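Local structure of 462aa long hypothetical selenium-binding protein (Sulfolobus tokodaii, 2ECE) at residues Ile99-Ile108 with Tyr137-Cys145; Thr35-Ala46 with His62-Leu73. The protein is probably a selenium-binding beta-propeller protein, although its biological role has not been established. All blocks are in the same frame, centred on the assembly; numbering follows the deposited sequence.

Interaction 1: Ile99-Ile108 with Tyr137-Cys145; sequences IVPGLRSSRI and YSRLHTVHC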
loop_
_atom_site.group_PDB
_atom_site.type_symbol
_atom_site.label_atom_id
_atom_site.label_comp_id
_atom_site.label_asym_id
_atom_site.label_seq_id
_atom_site.Cartn_x
_atom_site.Cartn_y
_atom_site.Cartn_z
ATOM N N ILE A 99 5.223 12.074 -4.661
ATOM C CA ILE A 99 4.061 12.245 -5.530
ATOM C C ILE A 99 2.903 11.790 -4.640
ATOM O O ILE A 99 2.743 10.593 -4.389
ATOM C CB ILE A 99 4.178 11.326 -6.770
ATOM C CG1 ILE A 99 5.532 11.543 -7.448
ATOM C CG2 ILE A 99 3.061 11.613 -7.758
ATOM C CD1 ILE A 99 5.746 12.956 -7.948
ATOM N N VAL A 100 2.112 12.753 -4.162
ATOM C CA VAL A 100 1.012 12.489 -3.236
ATOM C C VAL A 100 -0.376 12.785 -3.795
ATOM O O VAL A 100 -0.777 13.942 -3.897
ATOM C CB VAL A 100 1.207 13.323 -1.949
ATOM C CG1 VAL A 100 0.132 12.972 -0.919
ATOM C CG2 VAL A 100 2.610 13.081 -1.394
ATOM N N PRO A 101 -1.144 11.732 -4.125
ATOM C CA PRO A 101 -2.485 11.924 -4.676
ATOM C C PRO A 101 -3.604 11.861 -3.641
ATOM O O PRO A 101 -3.439 11.299 -2.554
ATOM C CB PRO A 101 -2.588 10.786 -5.681
ATOM C CG PRO A 101 -1.949 9.658 -4.900
ATOM C CD PRO A 101 -0.712 10.329 -4.290
ATOM N N GLY A 102 -4.749 12.441 -3.988
ATOM C CA GLY A 102 -5.891 12.394 -3.093
ATOM C C GLY A 102 -6.780 11.256 -3.558
ATOM O O GLY A 102 -7.263 11.270 -4.700
ATOM N N LEU A 103 -6.994 10.260 -2.701
ATOM C CA LEU A 103 -7.836 9.126 -3.076
ATOM C C LEU A 103 -9.297 9.566 -3.275
ATOM O O LEU A 103 -10.055 8.901 -3.978
ATOM C CB LEU A 103 -7.747 8.018 -2.018
ATOM C CG LEU A 103 -8.561 6.738 -2.248
ATOM C CD1 LEU A 103 -8.233 6.110 -3.597
ATOM C CD2 LEU A 103 -8.260 5.760 -1.120
ATOM N N ARG A 104 -9.679 10.681 -2.653
ATOM C CA ARG A 104 -11.030 11.223 -2.798
ATOM C C ARG A 104 -11.069 12.368 -3.813
ATOM O O ARG A 104 -11.939 12.402 -4.688
ATOM C CB ARG A 104 -11.570 11.734 -1.449
ATOM C CG ARG A 104 -12.378 10.712 -0.645
ATOM C CD ARG A 104 -12.993 11.313 0.624
ATOM N NE ARG A 104 -13.617 10.287 1.459
ATOM C CZ ARG A 104 -14.859 9.832 1.301
ATOM N NH1 ARG A 104 -15.635 10.325 0.342
ATOM N NH2 ARG A 104 -15.310 8.849 2.070
ATOM N N SER A 105 -10.109 13.285 -3.713
ATOM C CA SER A 105 -10.056 14.458 -4.589
ATOM C C SER A 105 -9.499 14.296 -6.000
ATOM O O SER A 105 -9.871 15.055 -6.895
ATOM C CB SER A 105 -9.259 15.569 -3.908
ATOM O OG SER A 105 -7.889 15.206 -3.843
ATOM N N SER A 106 -8.598 13.338 -6.195
ATOM C CA SER A 106 -7.963 13.121 -7.491
ATOM C C SER A 106 -6.883 14.179 -7.728
ATOM O O SER A 106 -6.322 14.281 -8.814
ATOM C CB SER A 106 -8.989 13.180 -8.626
ATOM O OG SER A 106 -9.932 12.133 -8.520
ATOM N N ARG A 107 -6.601 14.972 -6.702
ATOM C CA ARG A 107 -5.578 16.004 -6.801
ATOM C C ARG A 107 -4.211 15.343 -6.629
ATOM O O ARG A 107 -4.109 14.289 -5.999
ATOM C CB ARG A 107 -5.805 17.054 -5.703
ATOM C CG ARG A 107 -4.729 18.131 -5.595
ATOM C CD ARG A 107 -5.141 19.239 -4.613
ATOM N NE ARG A 107 -6.350 19.950 -5.042
ATOM C CZ ARG A 107 -7.549 19.817 -4.482
ATOM N NH1 ARG A 107 -7.726 18.994 -3.457
ATOM N NH2 ARG A 107 -8.577 20.526 -4.939
ATOM N N ILE A 108 -3.169 15.931 -7.209
ATOM C CA ILE A 108 -1.818 15.380 -7.059
ATOM C C ILE A 108 -0.866 16.468 -6.579
ATOM O O ILE A 108 -0.760 17.536 -7.197
ATOM C CB ILE A 108 -1.241 14.827 -8.379
ATOM C CG1 ILE A 108 -2.146 13.734 -8.947
ATOM C CG2 ILE A 108 0.162 14.231 -8.126
ATOM C CD1 ILE A 108 -1.705 13.244 -10.318
ATOM N N TYR A 137 -9.757 9.575 -15.474
ATOM C CA TYR A 137 -9.836 8.794 -14.238
ATOM C C TYR A 137 -9.978 9.676 -12.999
ATOM O O TYR A 137 -9.593 10.853 -13.007
ATOM C CB TYR A 137 -8.574 7.937 -14.052
ATOM C CG TYR A 137 -8.389 6.802 -15.030
ATOM C CD1 TYR A 137 -9.443 5.946 -15.348
ATOM C CD2 TYR A 137 -7.133 6.536 -15.587
ATOM C CE1 TYR A 137 -9.252 4.849 -16.192
ATOM C CE2 TYR A 137 -6.933 5.443 -16.431
ATOM C CZ TYR A 137 -7.998 4.605 -16.726
ATOM O OH TYR A 137 -7.804 3.512 -17.534
ATOM N N SER A 138 -10.516 9.098 -11.928
ATOM C CA SER A 138 -10.672 9.818 -10.666
ATOM C C SER A 138 -10.415 8.865 -9.498
ATOM O O SER A 138 -10.479 7.641 -9.667
ATOM C CB SER A 138 -12.077 10.436 -10.557
ATOM O OG SER A 138 -13.081 9.448 -10.394
ATOM N N ARG A 139 -10.134 9.436 -8.324
ATOM C CA ARG A 139 -9.849 8.683 -7.096
ATOM C C ARG A 139 -8.537 7.917 -7.264
ATOM O O ARG A 139 -8.526 6.704 -7.502
ATOM C CB ARG A 139 -10.996 7.722 -6.762
ATOM C CG ARG A 139 -12.227 8.391 -6.124
ATOM C CD ARG A 139 -13.093 9.149 -7.137
ATOM N NE ARG A 139 -14.365 9.562 -6.539
ATOM C CZ ARG A 139 -15.437 9.961 -7.228
ATOM N NH1 ARG A 139 -15.417 10.013 -8.555
ATOM N NH2 ARG A 139 -16.543 10.299 -6.583
ATOM N N LEU A 140 -7.436 8.650 -7.126
ATOM C CA LEU A 140 -6.090 8.114 -7.308
ATOM C C LEU A 140 -5.562 7.355 -6.103
ATOM O O LEU A 140 -5.627 7.832 -4.962
ATOM C CB LEU A 140 -5.144 9.250 -7.687
ATOM C CG LEU A 140 -5.143 9.628 -9.175
ATOM C CD1 LEU A 140 -6.563 9.778 -9.709
ATOM C CD2 LEU A 140 -4.348 10.913 -9.347
ATOM N N HIS A 141 -5.021 6.170 -6.376
ATOM C CA HIS A 141 -4.530 5.282 -5.331
ATOM C C HIS A 141 -3.008 5.057 -5.298
ATOM O O HIS A 141 -2.272 5.810 -4.663
ATOM C CB HIS A 141 -5.258 3.936 -5.471
ATOM C CG HIS A 141 -5.014 2.985 -4.342
ATOM N ND1 HIS A 141 -5.735 3.021 -3.165
ATOM C CD2 HIS A 141 -4.128 1.971 -4.209
ATOM C CE1 HIS A 141 -5.303 2.069 -2.357
ATOM N NE2 HIS A 141 -4.328 1.417 -2.966
ATOM N N THR A 142 -2.550 4.029 -6.000
ATOM C CA THR A 142 -1.132 3.662 -6.014
ATOM C C THR A 142 -0.226 4.495 -6.923
ATOM O O THR A 142 -0.599 4.827 -8.046
ATOM C CB THR A 142 -0.961 2.181 -6.423
ATOM O OG1 THR A 142 -1.737 1.351 -5.544
ATOM C CG2 THR A 142 0.536 1.760 -6.358
ATOM N N VAL A 143 0.967 4.820 -6.423
ATOM C CA VAL A 143 1.960 5.559 -7.198
ATOM C C VAL A 143 3.233 4.724 -7.291
ATOM O O VAL A 143 3.738 4.252 -6.270
ATOM C CB VAL A 143 2.356 6.894 -6.536
ATOM C CG1 VAL A 143 3.429 7.586 -7.382
ATOM C CG2 VAL A 143 1.142 7.781 -6.383
ATOM N N HIS A 144 3.742 4.538 -8.507
ATOM C CA HIS A 144 4.976 3.791 -8.715
ATOM C C HIS A 144 5.902 4.554 -9.659
ATOM O O HIS A 144 5.450 5.109 -10.664
ATOM C CB HIS A 144 4.687 2.401 -9.300
ATOM C CG HIS A 144 4.335 1.376 -8.268
ATOM N ND1 HIS A 144 5.138 1.122 -7.175
ATOM C CD2 HIS A 144 3.278 0.535 -8.161
ATOM C CE1 HIS A 144 4.590 0.173 -6.437
ATOM N NE2 HIS A 144 3.460 -0.203 -7.014
ATOM N N CYS A 145 7.190 4.576 -9.328
ATOM C CA CYS A 145 8.201 5.261 -10.144
ATOM C C CYS A 145 8.731 4.278 -11.193
ATOM O O CYS A 145 9.356 3.271 -10.856
ATOM C CB CYS A 145 9.356 5.777 -9.247
ATOM S SG CYS A 145 9.658 4.706 -7.799
#

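Interaction 2: Thr35-Ala46 with His62-Leu73; sequences TGTGINRADFIA and HKVELPYINDEL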
loop_
_atom_site.group_PDB
_atom_site.type_symbol
_atom_site.label_atom_id
_atom_site.label_comp_id
_atom_site.label_asym_id
_atom_site.label_seq_id
_atom_site.Cartn_x
_atom_site.Cartn_y
_atom_site.Cartn_z
ATOM N N THR A 35 -9.689 13.418 7.018
ATOM C CA THR A 35 -10.860 13.036 6.241
ATOM C C THR A 35 -11.539 11.865 6.949
ATOM O O THR A 35 -10.913 10.834 7.199
ATOM C CB THR A 35 -10.468 12.597 4.809
ATOM O OG1 THR A 35 -9.752 13.650 4.157
ATOM C CG2 THR A 35 -11.705 12.280 3.998
ATOM N N GLY A 36 -12.813 12.031 7.293
ATOM C CA GLY A 36 -13.537 10.968 7.968
ATOM C C GLY A 36 -13.536 11.068 9.488
ATOM O O GLY A 36 -14.212 10.291 10.170
ATOM N N THR A 37 -12.787 12.026 10.025
ATOM C CA THR A 37 -12.709 12.203 11.471
ATOM C C THR A 37 -13.704 13.236 11.970
ATOM O O THR A 37 -13.944 13.346 13.171
ATOM C CB THR A 37 -11.327 12.685 11.902
ATOM O OG1 THR A 37 -11.109 13.999 11.371
ATOM C CG2 THR A 37 -10.245 11.721 11.404
ATOM N N GLY A 38 -14.267 14.005 11.047
ATOM C CA GLY A 38 -15.214 15.030 11.437
ATOM C C GLY A 38 -14.500 16.329 11.741
ATOM O O GLY A 38 -15.131 17.335 12.058
ATOM N N ILE A 39 -13.175 16.309 11.647
ATOM C CA ILE A 39 -12.374 17.497 11.905
ATOM C C ILE A 39 -12.103 18.236 10.605
ATOM O O ILE A 39 -11.566 17.667 9.654
ATOM C CB ILE A 39 -11.054 17.116 12.588
ATOM C CG1 ILE A 39 -11.359 16.583 13.988
ATOM C CG2 ILE A 39 -10.124 18.321 12.656
ATOM C CD1 ILE A 39 -10.252 15.785 14.592
ATOM N N ASN A 40 -12.481 19.510 10.574
ATOM C CA ASN A 40 -12.314 20.336 9.386
ATOM C C ASN A 40 -10.902 20.893 9.223
ATOM O O ASN A 40 -10.671 22.090 9.393
ATOM C CB ASN A 40 -13.342 21.478 9.409
ATOM C CG ASN A 40 -13.541 22.114 8.045
ATOM O OD1 ASN A 40 -13.639 21.420 7.031
ATOM N ND2 ASN A 40 -13.622 23.441 8.016
ATOM N N ARG A 41 -9.962 20.004 8.895
ATOM C CA ARG A 41 -8.557 20.357 8.673
ATOM C C ARG A 41 -8.025 19.542 7.501
ATOM O O ARG A 41 -8.454 18.417 7.273
ATOM C CB ARG A 41 -7.693 20.029 9.889
ATOM C CG ARG A 41 -7.816 20.962 11.064
ATOM C CD ARG A 41 -6.821 20.527 12.129
ATOM N NE ARG A 41 -7.224 20.933 13.472
ATOM C CZ ARG A 41 -6.682 20.451 14.586
ATOM N NH1 ARG A 41 -5.715 19.546 14.515
ATOM N NH2 ARG A 41 -7.109 20.867 15.773
ATOM N N ALA A 42 -7.071 20.108 6.777
ATOM C CA ALA A 42 -6.487 19.430 5.629
ATOM C C ALA A 42 -5.661 18.213 6.028
ATOM O O ALA A 42 -5.164 18.120 7.153
ATOM C CB ALA A 42 -5.617 20.403 4.842
ATOM N N ASP A 43 -5.534 17.267 5.104
ATOM C CA ASP A 43 -4.719 16.087 5.350
ATOM C C ASP A 43 -3.285 16.614 5.260
ATOM O O ASP A 43 -3.081 17.779 4.909
ATOM C CB ASP A 43 -4.994 15.020 4.285
ATOM C CG ASP A 43 -6.417 14.486 4.353
ATOM O OD1 ASP A 43 -7.121 14.793 5.342
ATOM O OD2 ASP A 43 -6.832 13.748 3.432
ATOM N N PHE A 44 -2.300 15.780 5.571
ATOM C CA PHE A 44 -0.913 16.228 5.545
ATOM C C PHE A 44 0.075 15.074 5.511
ATOM O O PHE A 44 -0.272 13.928 5.788
ATOM C CB PHE A 44 -0.617 17.076 6.791
ATOM C CG PHE A 44 -0.826 16.334 8.093
ATOM C CD1 PHE A 44 0.247 15.732 8.754
ATOM C CD2 PHE A 44 -2.101 16.237 8.658
ATOM C CE1 PHE A 44 0.057 15.048 9.960
ATOM C CE2 PHE A 44 -2.303 15.555 9.859
ATOM C CZ PHE A 44 -1.216 14.957 10.517
ATOM N N ILE A 45 1.315 15.399 5.168
ATOM C CA ILE A 45 2.390 14.416 5.143
ATOM C C ILE A 45 3.198 14.704 6.396
ATOM O O ILE A 45 3.661 15.829 6.603
ATOM C CB ILE A 45 3.317 14.584 3.919
ATOM C CG1 ILE A 45 2.619 14.074 2.654
ATOM C CG2 ILE A 45 4.631 13.821 4.156
ATOM C CD1 ILE A 45 2.462 12.560 2.602
ATOM N N ALA A 46 3.353 13.700 7.246
ATOM C CA ALA A 46 4.115 13.894 8.468
ATOM C C ALA A 46 5.533 13.399 8.267
ATOM O O ALA A 46 5.753 12.375 7.616
ATOM C CB ALA A 46 3.460 13.146 9.614
ATOM N N HIS A 62 8.030 17.641 11.450
ATOM C CA HIS A 62 7.442 18.574 10.495
ATOM C C HIS A 62 6.184 17.976 9.875
ATOM O O HIS A 62 6.047 16.759 9.759
ATOM C CB HIS A 62 8.442 18.909 9.382
ATOM C CG HIS A 62 7.976 19.986 8.447
ATOM N ND1 HIS A 62 7.856 21.304 8.830
ATOM C CD2 HIS A 62 7.593 19.936 7.147
ATOM C CE1 HIS A 62 7.420 22.021 7.809
ATOM N NE2 HIS A 62 7.253 21.215 6.776
ATOM N N LYS A 63 5.268 18.855 9.488
ATOM C CA LYS A 63 4.024 18.449 8.859
ATOM C C LYS A 63 3.846 19.277 7.600
ATOM O O LYS A 63 3.860 20.507 7.644
ATOM C CB LYS A 63 2.832 18.678 9.798
ATOM C CG LYS A 63 2.775 17.746 11.006
ATOM C CD LYS A 63 1.506 17.999 11.820
ATOM C CE LYS A 63 1.373 17.023 12.980
ATOM N NZ LYS A 63 0.067 17.173 13.682
ATOM N N VAL A 64 3.724 18.601 6.467
ATOM C CA VAL A 64 3.514 19.302 5.210
ATOM C C VAL A 64 1.999 19.397 5.090
ATOM O O VAL A 64 1.345 18.516 4.529
ATOM C CB VAL A 64 4.079 18.509 4.023
ATOM C CG1 VAL A 64 3.930 19.317 2.743
ATOM C CG2 VAL A 64 5.548 18.172 4.279
ATOM N N GLU A 65 1.444 20.461 5.659
ATOM C CA GLU A 65 0.007 20.672 5.632
ATOM C C GLU A 65 -0.471 21.062 4.229
ATOM O O GLU A 65 0.089 21.958 3.592
ATOM C CB GLU A 65 -0.363 21.716 6.696
ATOM C CG GLU A 65 -0.268 21.120 8.106
ATOM C CD GLU A 65 -0.262 22.146 9.234
ATOM O OE1 GLU A 65 -0.448 23.355 8.969
ATOM O OE2 GLU A 65 -0.071 21.726 10.399
ATOM N N LEU A 66 -1.494 20.360 3.744
ATOM C CA LEU A 66 -2.037 20.598 2.406
ATOM C C LEU A 66 -2.977 21.801 2.333
ATOM O O LEU A 66 -3.617 22.153 3.316
ATOM C CB LEU A 66 -2.750 19.336 1.912
ATOM C CG LEU A 66 -1.825 18.110 1.910
ATOM C CD1 LEU A 66 -2.589 16.882 1.454
ATOM C CD2 LEU A 66 -0.627 18.378 0.996
ATOM N N PRO A 67 -3.071 22.440 1.153
ATOM C CA PRO A 67 -3.928 23.614 0.936
ATOM C C PRO A 67 -5.427 23.360 0.822
ATOM O O PRO A 67 -6.209 24.307 0.828
ATOM C CB PRO A 67 -3.357 24.222 -0.339
ATOM C CG PRO A 67 -2.927 23.004 -1.102
ATOM C CD PRO A 67 -2.226 22.193 -0.029
ATOM N N TYR A 68 -5.836 22.101 0.700
ATOM C CA TYR A 68 -7.262 21.794 0.607
ATOM C C TYR A 68 -7.661 20.753 1.639
ATOM O O TYR A 68 -6.814 20.056 2.198
ATOM C CB TYR A 68 -7.645 21.271 -0.785
ATOM C CG TYR A 68 -7.303 22.189 -1.932
ATOM C CD1 TYR A 68 -6.086 22.074 -2.599
ATOM C CD2 TYR A 68 -8.195 23.178 -2.352
ATOM C CE1 TYR A 68 -5.764 22.914 -3.660
ATOM C CE2 TYR A 68 -7.883 24.027 -3.412
ATOM C CZ TYR A 68 -6.668 23.889 -4.062
ATOM O OH TYR A 68 -6.354 24.716 -5.113
ATOM N N ILE A 69 -8.963 20.638 1.866
ATOM C CA ILE A 69 -9.500 19.690 2.826
ATOM C C ILE A 69 -10.131 18.495 2.106
ATOM O O ILE A 69 -10.520 18.598 0.947
ATOM C CB ILE A 69 -10.544 20.394 3.734
ATOM C CG1 ILE A 69 -9.825 21.396 4.643
ATOM C CG2 ILE A 69 -11.308 19.382 4.558
ATOM C CD1 ILE A 69 -10.745 22.375 5.338
ATOM N N ASN A 70 -10.200 17.363 2.801
ATOM C CA ASN A 70 -10.777 16.121 2.284
ATOM C C ASN A 70 -10.138 15.482 1.043
ATOM O O ASN A 70 -10.842 14.918 0.209
ATOM C CB ASN A 70 -12.282 16.290 2.038
ATOM C CG ASN A 70 -13.059 16.501 3.323
ATOM O OD1 ASN A 70 -12.794 15.853 4.341
ATOM N ND2 ASN A 70 -14.030 17.401 3.282
ATOM N N ASP A 71 -8.814 15.554 0.922
ATOM C CA ASP A 71 -8.119 14.932 -0.211
ATOM C C ASP A 71 -8.200 13.415 -0.052
ATOM O O ASP A 71 -8.322 12.683 -1.033
ATOM C CB ASP A 71 -6.625 15.311 -0.226
ATOM C CG ASP A 71 -6.350 16.668 -0.871
ATOM O OD1 ASP A 71 -6.690 16.864 -2.059
ATOM O OD2 ASP A 71 -5.767 17.536 -0.191
ATOM N N GLU A 72 -8.150 12.990 1.211
ATOM C CA GLU A 72 -8.122 11.596 1.656
ATOM C C GLU A 72 -6.792 11.030 1.182
ATOM O O GLU A 72 -6.722 10.317 0.179
ATOM C CB GLU A 72 -9.289 10.749 1.119
ATOM C CG GLU A 72 -9.191 9.219 1.450
ATOM C CD GLU A 72 -10.167 8.720 2.535
ATOM O OE1 GLU A 72 -11.342 9.147 2.546
ATOM O OE2 GLU A 72 -9.767 7.874 3.370
ATOM N N LEU A 73 -5.725 11.396 1.890
ATOM C CA LEU A 73 -4.399 10.884 1.558
ATOM C C LEU A 73 -4.453 9.403 1.848
ATOM O O LEU A 73 -5.252 8.956 2.691
ATOM C CB LEU A 73 -3.307 11.542 2.407
ATOM C CG LEU A 73 -2.987 13.010 2.093
ATOM C CD1 LEU A 73 -1.599 13.355 2.607
ATOM C CD2 LEU A 73 -3.039 13.243 0.590
HETATM O O HOH W 1 -9.040 16.718 5.304
HETATM O O HOH W 2 -6.766 17.262 2.340
#

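Interaction 1: Ile99-Ile108 with Tyr137-Cys145
Leu140 fills the apolar centre, packed against Pro101 and Ile108. Its CB lies 3.6 Å from Pro101 CB, while its CD2 meets Ile108 CG1 at 3.6 Å on the same side, the side chains of Leu140 and Ile108 crossing at about a right angle. Further along, Val143 divides its branches between two partners. With CG1 anti to the backbone N (chi1 178°), that methyl meets Ile99 CB at 3.9 Å, and CG2 comes against Pro101 CD at 3.8 Å. The two strands, 99-101 and 140-145, run at 157° to each other but belong to different sheets. They are neighbouring blades of a beta-propeller, so side-chain packing, not strand pairing, joins them here; Leu167 and Leu169 of strand 165-169 extend the same apolar layer. Beyond Pro101 the backbones close in. Leu103 CA points a C-H at Leu140 O (3.2 Å), and Arg139 CA does likewise to Leu103 O (3.1 Å), an oxygen that the CB and CG of Arg139 also crowd. The chain bends sharply at Arg139, whose backbone N donates to Ser106 OG in a short, nearly straight hydrogen bond (2.7 Å, 168° at the hydrogen). Ser106 O is buried beside Leu140 CD2 without a polar partner. At the outer edge Arg139 NH1 donates to Ser138 OG at 3.0 Å, the hydroxyl lying in the guanidinium plane. Ser138 OG also bonds Asn157 O, and Arg139 NE forms a salt bridge with Glu214.

Interaction 2: Thr35-Ala46 with His62-Leu73
Lys63 lays its extended chain obliquely across Phe44, CG to NZ following CD1, CE1 and CZ of the ring, with CD 3.8 Å from Phe44 CE1. Next, Val64 pairs with Ile45 in the antiparallel hairpin, but the two bonds differ. Val64 N reaches Ile45 O at 2.8 Å, nearly straight (172°) and in the carbonyl plane, whereas Ile45 N approaches Val64 O at 3.2 Å from 40° above its plane. Val64 is the centre of an inverse gamma turn, and beyond Glu65 the two chains stay close, Leu66 N donating to Asp43 O at 3.2 Å. Ile69 then packs on residues 40-42, its CD1 3.5 Å from Asn40 OD1 and its CG1 against Ala42 N. Asn70 N and Asp71 N each donate to a bound water; one water continues to Asp43 OD1 and Arg41 O, the other accepts from Asp43 N. Finally the chain wraps the Asp43 carboxylate: Glu72 N makes a weak bond to OD2, and Leu73 N donates to Asp43 OD2 at 3.0 Å on the anti side. Thr35 OG1 takes the syn lone pair of Asp43 OD2, also at 3.0 Å, and Tyr34 N binds OD1. With so many donors gathered round it, this buried carboxylate is probably ionised and fastens both loops at the open end of the hairpin.

How the interactions relate
From the N terminus, interaction 2 comes first: its ends close the loop that contains the turn between strands 44-49 and 60-65, in the sheet whose other edge is the late strand 443-449. It is complete before interaction 1 begins, so the two lie in series, neither nested nor crossed. Interaction 1 then closes the longer excursion through strands 108-112 and 121-126 and helix 128-135, and joins the second sheet to the third. The connection 66-73 leads out of the first sheet onto the second, where Asp71 OD1 forms a salt bridge with Arg107 NH1 and Leu73 packs on Val100. Three successive propeller blades are thereby linked.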